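Local atomic coordinates of beta-catenin homolog sys-1 (Caenorhabditis elegans, PDB entry 3C2G), a protein that acts as a transcription coregulator of the Wnt asymmetry pathway, binding the TCF factor pop-1 directly and activating or repressing target genes. Residues A27-R31 with N80-I84; I54-I58 with I84-F88; A137-F141 with N187-I193. Residues are numbered along the deposited sequence.

How the contacts relate
Repeat proteins grow by packing helices both within a repeat and between repeats, and these three contacts appear to illustrate both. Contacts 1 and 2 have centres about 8 Å apart and share Ile84 on helix 71-90: contact 1 sets that helix beside helix 20-37 with the same sense, whereas contact 2 folds helix 47-62 back against it. Contact 3 follows later in the chain, its centre about 20 Å from contact 1 and 18 Å from contact 2, and joins helix 134-150 to helix 189-198. Helix 134-150 in turn touches helix 71-90, where Leu82 meets Val140 and Gln139. Such side-by-side helices are consistent with the superhelical armadillo domain of this beta-catenin homolog.

Contact 1 (A27-R31 with N80-I84); sequences AKTIR and NLLDI
Successive repeats of an armadillo domain are joined by equivalent helices lying side by side, and segments 27-31 and 80-84, both alpha-helical, are consistent with this: their axes approach to 9.3 Å at +23°, nearly parallel, with Lys28 CA 6.2 Å from Asn80 CA and Arg31 CA 6.0 Å from Ile84 CA. Ala27 CB points across to Leu81 CD2 (3.9 Å), its small side chain suiting so close an approach. Lys28 (mttt) has its CA-to-CB bond directed away, yet its CA lies 3.4 Å and its CG 3.5 Å from Asn80 OD1, while Asn80 ND2 is hydrogen-bonded to Gln76 O. Ile30 CG2 meets Ile84 CD1 at 3.9 Å. Arg31, all-trans through chi3, reaches over to form a salt bridge, NE to Asp83 OD2 2.8 Å, with a weak second bond from NH2 to the same OD2 (3.3 Å); Asp83, chi1 t, is also bridged by Arg87 and Arg86. Around this interface, helix 3-13 packs on Ile30, helix 47-62 on Ile30 and Ile84, and helix 134-150 on Leu82.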
loop_
_atom_site.group_PDB
_atom_site.type_symbol
_atom_site.label_atom_id
_atom_site.label_comp_id
_atom_site.label_asym_id
_atom_site.label_seq_id
_atom_site.Cartn_x
_atom_site.Cartn_y
_atom_site.Cartn_z
ATOM N N ALA A 27 4.266 -42.341 -25.867
ATOM C CA ALA A 27 4.363 -41.256 -24.886
ATOM C C ALA A 27 5.133 -41.656 -23.617
ATOM O O ALA A 27 6.063 -40.958 -23.218
ATOM C CB ALA A 27 2.979 -40.700 -24.551
ATOM N N LYS A 28 4.768 -42.789 -23.010
ATOM C CA LYS A 28 5.516 -43.337 -21.867
ATOM C C LYS A 28 6.996 -43.477 -22.196
ATOM O O LYS A 28 7.862 -43.103 -21.399
ATOM C CB LYS A 28 4.974 -44.701 -21.445
ATOM C CG LYS A 28 3.564 -44.686 -20.866
ATOM C CD LYS A 28 3.105 -46.103 -20.511
ATOM C CE LYS A 28 1.715 -46.101 -19.875
ATOM N NZ LYS A 28 1.168 -47.489 -19.703
ATOM N N THR A 29 7.268 -44.008 -23.384
ATOM C CA THR A 29 8.622 -44.226 -23.873
ATOM C C THR A 29 9.418 -42.924 -23.901
ATOM O O THR A 29 10.478 -42.829 -23.274
ATOM C CB THR A 29 8.588 -44.898 -25.272
ATOM O OG1 THR A 29 7.893 -46.151 -25.177
ATOM C CG2 THR A 29 9.988 -45.134 -25.812
ATOM N N ILE A 30 8.892 -41.923 -24.607
ATOM C CA ILE A 30 9.519 -40.597 -24.666
ATOM C C ILE A 30 9.709 -39.980 -23.270
ATOM O O ILE A 30 10.751 -39.396 -22.986
ATOM C CB ILE A 30 8.737 -39.637 -25.593
ATOM C CG1 ILE A 30 8.801 -40.134 -27.043
ATOM C CG2 ILE A 30 9.279 -38.196 -25.484
ATOM C CD1 ILE A 30 7.764 -39.517 -27.980
ATOM N N ARG A 31 8.714 -40.131 -22.399
ATOM C CA ARG A 31 8.812 -39.605 -21.038
ATOM C C ARG A 31 9.930 -40.299 -20.277
ATOM O O ARG A 31 10.760 -39.653 -19.636
ATOM C CB ARG A 31 7.480 -39.759 -20.302
ATOM C CG ARG A 31 7.468 -39.158 -18.909
ATOM C CD ARG A 31 6.159 -39.453 -18.187
ATOM N NE ARG A 31 6.248 -39.074 -16.781
ATOM C CZ ARG A 31 6.414 -39.924 -15.772
ATOM N NH1 ARG A 31 6.495 -41.234 -15.989
ATOM N NH2 ARG A 31 6.492 -39.455 -14.534
ATOM N N ASN A 80 1.219 -38.084 -19.142
ATOM C CA ASN A 80 2.588 -38.317 -19.610
ATOM C C ASN A 80 3.150 -37.124 -20.369
ATOM O O ASN A 80 4.250 -36.649 -20.071
ATOM C CB ASN A 80 2.649 -39.572 -20.485
ATOM C CG ASN A 80 2.691 -40.855 -19.674
ATOM O OD1 ASN A 80 3.734 -41.485 -19.571
ATOM N ND2 ASN A 80 1.561 -41.244 -19.094
ATOM N N LEU A 81 2.384 -36.639 -21.346
ATOM C CA LEU A 81 2.775 -35.479 -22.140
ATOM C C LEU A 81 2.896 -34.201 -21.296
ATOM O O LEU A 81 3.833 -33.412 -21.471
ATOM C CB LEU A 81 1.792 -35.269 -23.291
ATOM C CG LEU A 81 1.530 -36.449 -24.236
ATOM C CD1 LEU A 81 0.397 -36.125 -25.174
ATOM C CD2 LEU A 81 2.767 -36.851 -25.032
ATOM N N LEU A 82 1.965 -34.003 -20.363
ATOM C CA LEU A 82 2.015 -32.816 -19.515
ATOM C C LEU A 82 3.186 -32.883 -18.563
ATOM O O LEU A 82 3.757 -31.855 -18.214
ATOM C CB LEU A 82 0.701 -32.599 -18.772
ATOM C CG LEU A 82 -0.487 -32.309 -19.698
ATOM C CD1 LEU A 82 -1.817 -32.356 -18.944
ATOM C CD2 LEU A 82 -0.299 -30.986 -20.435
ATOM N N ASP A 83 3.566 -34.097 -18.174
ATOM C CA ASP A 83 4.730 -34.275 -17.309
ATOM C C ASP A 83 6.027 -33.969 -18.041
ATOM O O ASP A 83 6.960 -33.434 -17.451
ATOM C CB ASP A 83 4.791 -35.672 -16.707
ATOM C CG ASP A 83 5.868 -35.786 -15.641
ATOM O OD1 ASP A 83 5.721 -35.168 -14.560
ATOM O OD2 ASP A 83 6.883 -36.465 -15.898
ATOM N N ILE A 84 6.081 -34.303 -19.330
ATOM C CA ILE A 84 7.210 -33.910 -20.158
ATOM C C ILE A 84 7.230 -32.386 -20.209
ATOM O O ILE A 84 8.245 -31.756 -19.908
ATOM C CB ILE A 84 7.111 -34.505 -21.594
ATOM C CG1 ILE A 84 7.424 -36.008 -21.586
ATOM C CG2 ILE A 84 8.049 -33.777 -22.550
ATOM C CD1 ILE A 84 6.841 -36.773 -22.787
#

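Contact 2 (I54-I58 with I84-F88); sequences ILNII and ILRRF
Where the previous contact is near-parallel, segments 54-58 and 84-88 run more nearly antiparallel: both are helical, their axes come to 11.0 Å, and the signed crossing angle is -139°. Ile58 CA and Leu85 CA are the nearest pair, 7.4 Å apart. No hydrogen bond crosses; buried apolar side chains alone hold the segments together. Ile84 (mt) points toward the partner, and its CG2 touches Ile54 CG2 at 3.7 Å and Ile58 CD1 at 3.5 Å. Leu85, one residue on, uses the tp rotamer; its CB lies 4.1 Å from Ile58 CD1, and its CD1 is 4.3 Å from Leu55 CD2. One turn beyond Ile84, Phe88 (chi1 -80°, chi2 16°) reaches over the gap: its CZ meets Ile54 CG2 at 3.5 Å, and Leu55 CD2 lies at the ring edge, 3.6 Å from Phe88 CD2. Helix 20-37 reaches Ile54 and Ile84, continuing this core toward the neighbouring layer. Two consecutive helices crossing in this way are consistent with the H2-H3 hairpin of an armadillo repeat.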
loop_
_atom_site.group_PDB
_atom_site.type_symbol
_atom_site.label_atom_id
_atom_site.label_comp_id
_atom_site.label_asym_id
_atom_site.label_seq_id
_atom_site.Cartn_x
_atom_site.Cartn_y
_atom_site.Cartn_z
ATOM N N ILE A 54 9.589 -32.636 -29.761
ATOM C CA ILE A 54 8.842 -33.060 -28.574
ATOM C C ILE A 54 7.625 -32.165 -28.336
ATOM O O ILE A 54 6.523 -32.662 -28.072
ATOM C CB ILE A 54 9.709 -33.052 -27.300
ATOM C CG1 ILE A 54 11.050 -33.763 -27.535
ATOM C CG2 ILE A 54 8.931 -33.635 -26.115
ATOM C CD1 ILE A 54 11.110 -35.184 -27.077
ATOM N N LEU A 55 7.821 -30.851 -28.428
ATOM C CA LEU A 55 6.734 -29.913 -28.198
ATOM C C LEU A 55 5.621 -30.184 -29.191
ATOM O O LEU A 55 4.438 -30.171 -28.833
ATOM C CB LEU A 55 7.203 -28.454 -28.297
ATOM C CG LEU A 55 8.110 -27.900 -27.185
ATOM C CD1 LEU A 55 8.532 -26.456 -27.493
ATOM C CD2 LEU A 55 7.446 -27.994 -25.813
ATOM N N ASN A 56 6.007 -30.454 -30.435
ATOM C CA ASN A 56 5.026 -30.691 -31.479
ATOM C C ASN A 56 4.246 -31.972 -31.247
ATOM O O ASN A 56 3.079 -32.055 -31.627
ATOM C CB ASN A 56 5.674 -30.668 -32.863
ATOM C CG ASN A 56 5.907 -29.251 -33.371
ATOM O OD1 ASN A 56 5.433 -28.269 -32.780
ATOM N ND2 ASN A 56 6.627 -29.138 -34.482
ATOM N N ILE A 57 4.878 -32.950 -30.598
ATOM C CA ILE A 57 4.184 -34.177 -30.208
ATOM C C ILE A 57 3.254 -33.945 -29.006
ATOM O O ILE A 57 2.097 -34.400 -28.999
ATOM C CB ILE A 57 5.163 -35.361 -29.941
ATOM C CG1 ILE A 57 5.821 -35.817 -31.250
ATOM C CG2 ILE A 57 4.428 -36.537 -29.320
ATOM C CD1 ILE A 57 6.918 -36.871 -31.071
ATOM N N ILE A 58 3.756 -33.249 -27.988
ATOM C CA ILE A 58 2.910 -32.866 -26.860
ATOM C C ILE A 58 1.609 -32.227 -27.362
ATOM O O ILE A 58 0.498 -32.676 -27.016
ATOM C CB ILE A 58 3.657 -31.946 -25.874
ATOM C CG1 ILE A 58 4.708 -32.761 -25.111
ATOM C CG2 ILE A 58 2.667 -31.286 -24.922
ATOM C CD1 ILE A 58 5.737 -31.940 -24.416
ATOM N N ILE A 84 6.081 -34.303 -19.330
ATOM C CA ILE A 84 7.210 -33.910 -20.158
ATOM C C ILE A 84 7.230 -32.386 -20.209
ATOM O O ILE A 84 8.245 -31.756 -19.908
ATOM C CB ILE A 84 7.111 -34.505 -21.594
ATOM C CG1 ILE A 84 7.424 -36.008 -21.586
ATOM C CG2 ILE A 84 8.049 -33.777 -22.550
ATOM C CD1 ILE A 84 6.841 -36.773 -22.787
ATOM N N LEU A 85 6.096 -31.795 -20.564
ATOM C CA LEU A 85 5.997 -30.343 -20.652
ATOM C C LEU A 85 6.430 -29.651 -19.361
ATOM O O LEU A 85 7.182 -28.681 -19.404
ATOM C CB LEU A 85 4.580 -29.920 -21.043
ATOM C CG LEU A 85 4.284 -28.424 -21.157
ATOM C CD1 LEU A 85 5.232 -27.679 -22.120
ATOM C CD2 LEU A 85 2.842 -28.253 -21.582
ATOM N N ARG A 86 5.965 -30.165 -18.223
ATOM C CA ARG A 86 6.342 -29.619 -16.930
ATOM C C ARG A 86 7.851 -29.621 -16.768
ATOM O O ARG A 86 8.439 -28.629 -16.345
ATOM C CB ARG A 86 5.684 -30.397 -15.790
ATOM C CG ARG A 86 6.017 -29.862 -14.395
ATOM C CD ARG A 86 5.222 -30.553 -13.290
ATOM N NE ARG A 86 5.592 -31.958 -13.186
ATOM C CZ ARG A 86 6.626 -32.415 -12.489
ATOM N NH1 ARG A 86 7.403 -31.569 -11.818
ATOM N NH2 ARG A 86 6.887 -33.720 -12.472
ATOM N N ARG A 87 8.472 -30.737 -17.136
ATOM C CA ARG A 87 9.912 -30.889 -17.008
ATOM C C ARG A 87 10.690 -29.890 -17.864
ATOM O O ARG A 87 11.721 -29.361 -17.429
ATOM C CB ARG A 87 10.314 -32.339 -17.277
ATOM C CG ARG A 87 9.857 -33.262 -16.145
ATOM C CD ARG A 87 10.105 -34.740 -16.407
ATOM N NE ARG A 87 10.719 -35.330 -15.217
ATOM C CZ ARG A 87 10.058 -35.953 -14.248
ATOM N NH1 ARG A 87 8.748 -36.120 -14.323
ATOM N NH2 ARG A 87 10.721 -36.423 -13.205
ATOM N N PHE A 88 10.163 -29.598 -19.051
ATOM C CA PHE A 88 10.714 -28.562 -19.926
ATOM C C PHE A 88 10.722 -27.171 -19.300
ATOM O O PHE A 88 11.469 -26.298 -19.733
ATOM C CB PHE A 88 9.910 -28.485 -21.227
ATOM C CG PHE A 88 10.271 -29.531 -22.236
ATOM C CD1 PHE A 88 11.005 -30.659 -21.874
ATOM C CD2 PHE A 88 9.853 -29.396 -23.559
ATOM C CE1 PHE A 88 11.332 -31.621 -22.811
ATOM C CE2 PHE A 88 10.175 -30.363 -24.515
ATOM C CZ PHE A 88 10.918 -31.477 -24.138
#

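Contact 3 (A137-F141 with N187-I193); sequences ANQVF and NPAIFII
A single aromatic side chain can bridge helices of two neighbouring repeats, as Phe141 does between segments 137-141 and 187-193. The first is alpha-helical; in the second, Asn187 (phi/psi -65/131) is extended and is followed by a turn into helix 189-193. The helix axes stand 11.5 Å apart at closest approach with a signed crossing angle of +39°, and the nearest CA atoms are those of Phe141 and Ala189, 5.9 Å apart. No hydrogen bond crosses between the segments; within the second, Asn187 OD1, on a side chain with chi1 t, accepts from Ala189 N at 3.0 Å, an Asx turn that caps the start of the helix. The same side chain supplies the CH-pi interaction, its CB lying 4.0 Å from the centroid of the Phe141 ring and only 12° off the ring normal, so capping and packing are served together. Apolar packing continues along the helix, with Phe141 CD1 3.7 Å from Ala189 CB, Phe141 CE1 3.6 Å from Ile190 CG1, and Ile193 CD1 at the ring edge, a looser 4.4 Å from Phe141 CD1. The chi1 m rotamer of Phe141 directs the ring at this row. Ile193 also packs on Phe144 and Ile148, extending the interface up to two turns further along helix 134-150. Packing of two helices of the same sense at such an inclination is consistent with neighbouring H3 helices of successive armadillo repeats.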
loop_
_atom_site.group_PDB
_atom_site.type_symbol
_atom_site.label_atom_id
_atom_site.label_comp_id
_atom_site.label_asym_id
_atom_site.label_seq_id
_atom_site.Cartn_x
_atom_site.Cartn_y
_atom_site.Cartn_z
ATOM N N ALA A 137 -5.066 -31.613 -14.393
ATOM C CA ALA A 137 -5.278 -30.254 -13.896
ATOM C C ALA A 137 -4.131 -29.791 -13.005
ATOM O O ALA A 137 -3.563 -28.712 -13.216
ATOM C CB ALA A 137 -6.589 -30.182 -13.138
ATOM N N ASN A 138 -3.777 -30.612 -12.021
ATOM C CA ASN A 138 -2.769 -30.217 -11.043
ATOM C C ASN A 138 -1.427 -29.991 -11.701
ATOM O O ASN A 138 -0.647 -29.142 -11.286
ATOM C CB ASN A 138 -2.646 -31.250 -9.918
ATOM C CG ASN A 138 -1.549 -30.893 -8.922
ATOM O OD1 ASN A 138 -0.559 -31.628 -8.775
ATOM N ND2 ASN A 138 -1.702 -29.735 -8.251
ATOM N N GLN A 139 -1.181 -30.745 -12.756
ATOM C CA GLN A 139 0.051 -30.639 -13.504
ATOM C C GLN A 139 0.114 -29.376 -14.363
ATOM O O GLN A 139 1.166 -28.758 -14.483
ATOM C CB GLN A 139 0.211 -31.874 -14.371
ATOM C CG GLN A 139 1.644 -32.246 -14.558
ATOM C CD GLN A 139 1.829 -33.717 -14.698
ATOM O OE1 GLN A 139 1.096 -34.390 -15.447
ATOM N NE2 GLN A 139 2.827 -34.245 -13.991
ATOM N N VAL A 140 -1.011 -28.995 -14.954
ATOM C CA VAL A 140 -1.073 -27.762 -15.718
ATOM C C VAL A 140 -0.897 -26.510 -14.826
ATOM O O VAL A 140 -0.240 -25.545 -15.232
ATOM C CB VAL A 140 -2.365 -27.695 -16.540
ATOM C CG1 VAL A 140 -2.525 -26.324 -17.194
ATOM C CG2 VAL A 140 -2.372 -28.808 -17.601
ATOM N N PHE A 141 -1.458 -26.542 -13.613
ATOM C CA PHE A 141 -1.206 -25.472 -12.633
ATOM C C PHE A 141 0.269 -25.355 -12.282
ATOM O O PHE A 141 0.769 -24.251 -12.126
ATOM C CB PHE A 141 -2.049 -25.628 -11.354
ATOM C CG PHE A 141 -3.489 -25.228 -11.528
ATOM C CD1 PHE A 141 -3.826 -23.928 -11.893
ATOM C CD2 PHE A 141 -4.504 -26.143 -11.322
ATOM C CE1 PHE A 141 -5.149 -23.551 -12.049
ATOM C CE2 PHE A 141 -5.819 -25.783 -11.485
ATOM C CZ PHE A 141 -6.148 -24.477 -11.849
ATOM N N ASN A 187 -6.856 -23.793 -6.183
ATOM C CA ASN A 187 -5.413 -23.940 -6.326
ATOM C C ASN A 187 -4.729 -22.566 -6.241
ATOM O O ASN A 187 -5.139 -21.631 -6.921
ATOM C CB ASN A 187 -5.090 -24.607 -7.667
ATOM C CG ASN A 187 -3.673 -25.142 -7.727
ATOM O OD1 ASN A 187 -2.697 -24.387 -7.756
ATOM N ND2 ASN A 187 -3.553 -26.458 -7.748
ATOM N N PRO A 188 -3.679 -22.440 -5.414
ATOM C CA PRO A 188 -2.955 -21.164 -5.275
ATOM C C PRO A 188 -2.467 -20.568 -6.595
ATOM O O PRO A 188 -2.419 -19.343 -6.736
ATOM C CB PRO A 188 -1.758 -21.532 -4.393
ATOM C CG PRO A 188 -2.223 -22.700 -3.603
ATOM C CD PRO A 188 -3.119 -23.485 -4.536
ATOM N N ALA A 189 -2.111 -21.422 -7.550
ATOM C CA ALA A 189 -1.668 -20.980 -8.868
ATOM C C ALA A 189 -2.687 -20.088 -9.569
ATOM O O ALA A 189 -2.313 -19.253 -10.382
ATOM C CB ALA A 189 -1.332 -22.179 -9.746
ATOM N N ILE A 190 -3.968 -20.275 -9.265
ATOM C CA ILE A 190 -5.007 -19.385 -9.769
ATOM C C ILE A 190 -4.709 -17.925 -9.415
ATOM O O ILE A 190 -4.968 -17.031 -10.216
ATOM C CB ILE A 190 -6.398 -19.804 -9.269
ATOM C CG1 ILE A 190 -6.857 -21.039 -10.044
ATOM C CG2 ILE A 190 -7.411 -18.699 -9.469
ATOM C CD1 ILE A 190 -7.731 -21.966 -9.253
ATOM N N PHE A 191 -4.129 -17.693 -8.240
ATOM C CA PHE A 191 -3.725 -16.348 -7.859
ATOM C C PHE A 191 -2.512 -15.873 -8.633
ATOM O O PHE A 191 -2.495 -14.750 -9.129
ATOM C CB PHE A 191 -3.496 -16.246 -6.344
ATOM C CG PHE A 191 -4.760 -16.400 -5.545
ATOM C CD1 PHE A 191 -5.641 -15.334 -5.409
ATOM C CD2 PHE A 191 -5.085 -17.625 -4.958
ATOM C CE1 PHE A 191 -6.824 -15.470 -4.678
ATOM C CE2 PHE A 191 -6.261 -17.780 -4.233
ATOM C CZ PHE A 191 -7.138 -16.703 -4.087
ATOM N N ILE A 192 -1.501 -16.728 -8.737
ATOM C CA ILE A 192 -0.282 -16.417 -9.497
ATOM C C ILE A 192 -0.607 -15.933 -10.911
ATOM O O ILE A 192 -0.073 -14.924 -11.354
ATOM C CB ILE A 192 0.669 -17.632 -9.541
ATOM C CG1 ILE A 192 1.060 -18.063 -8.114
ATOM C CG2 ILE A 192 1.905 -17.328 -10.373
ATOM C CD1 ILE A 192 1.724 -16.960 -7.258
ATOM N N ILE A 193 -1.525 -16.623 -11.580
ATOM C CA ILE A 193 -1.917 -16.302 -12.946
ATOM C C ILE A 193 -2.683 -14.977 -13.046
ATOM O O ILE A 193 -2.373 -14.147 -13.899
ATOM C CB ILE A 193 -2.743 -17.456 -13.579
ATOM C CG1 ILE A 193 -1.903 -18.734 -13.635
ATOM C CG2 ILE A 193 -3.229 -17.073 -14.964
ATOM C CD1 ILE A 193 -2.702 -20.001 -13.654
#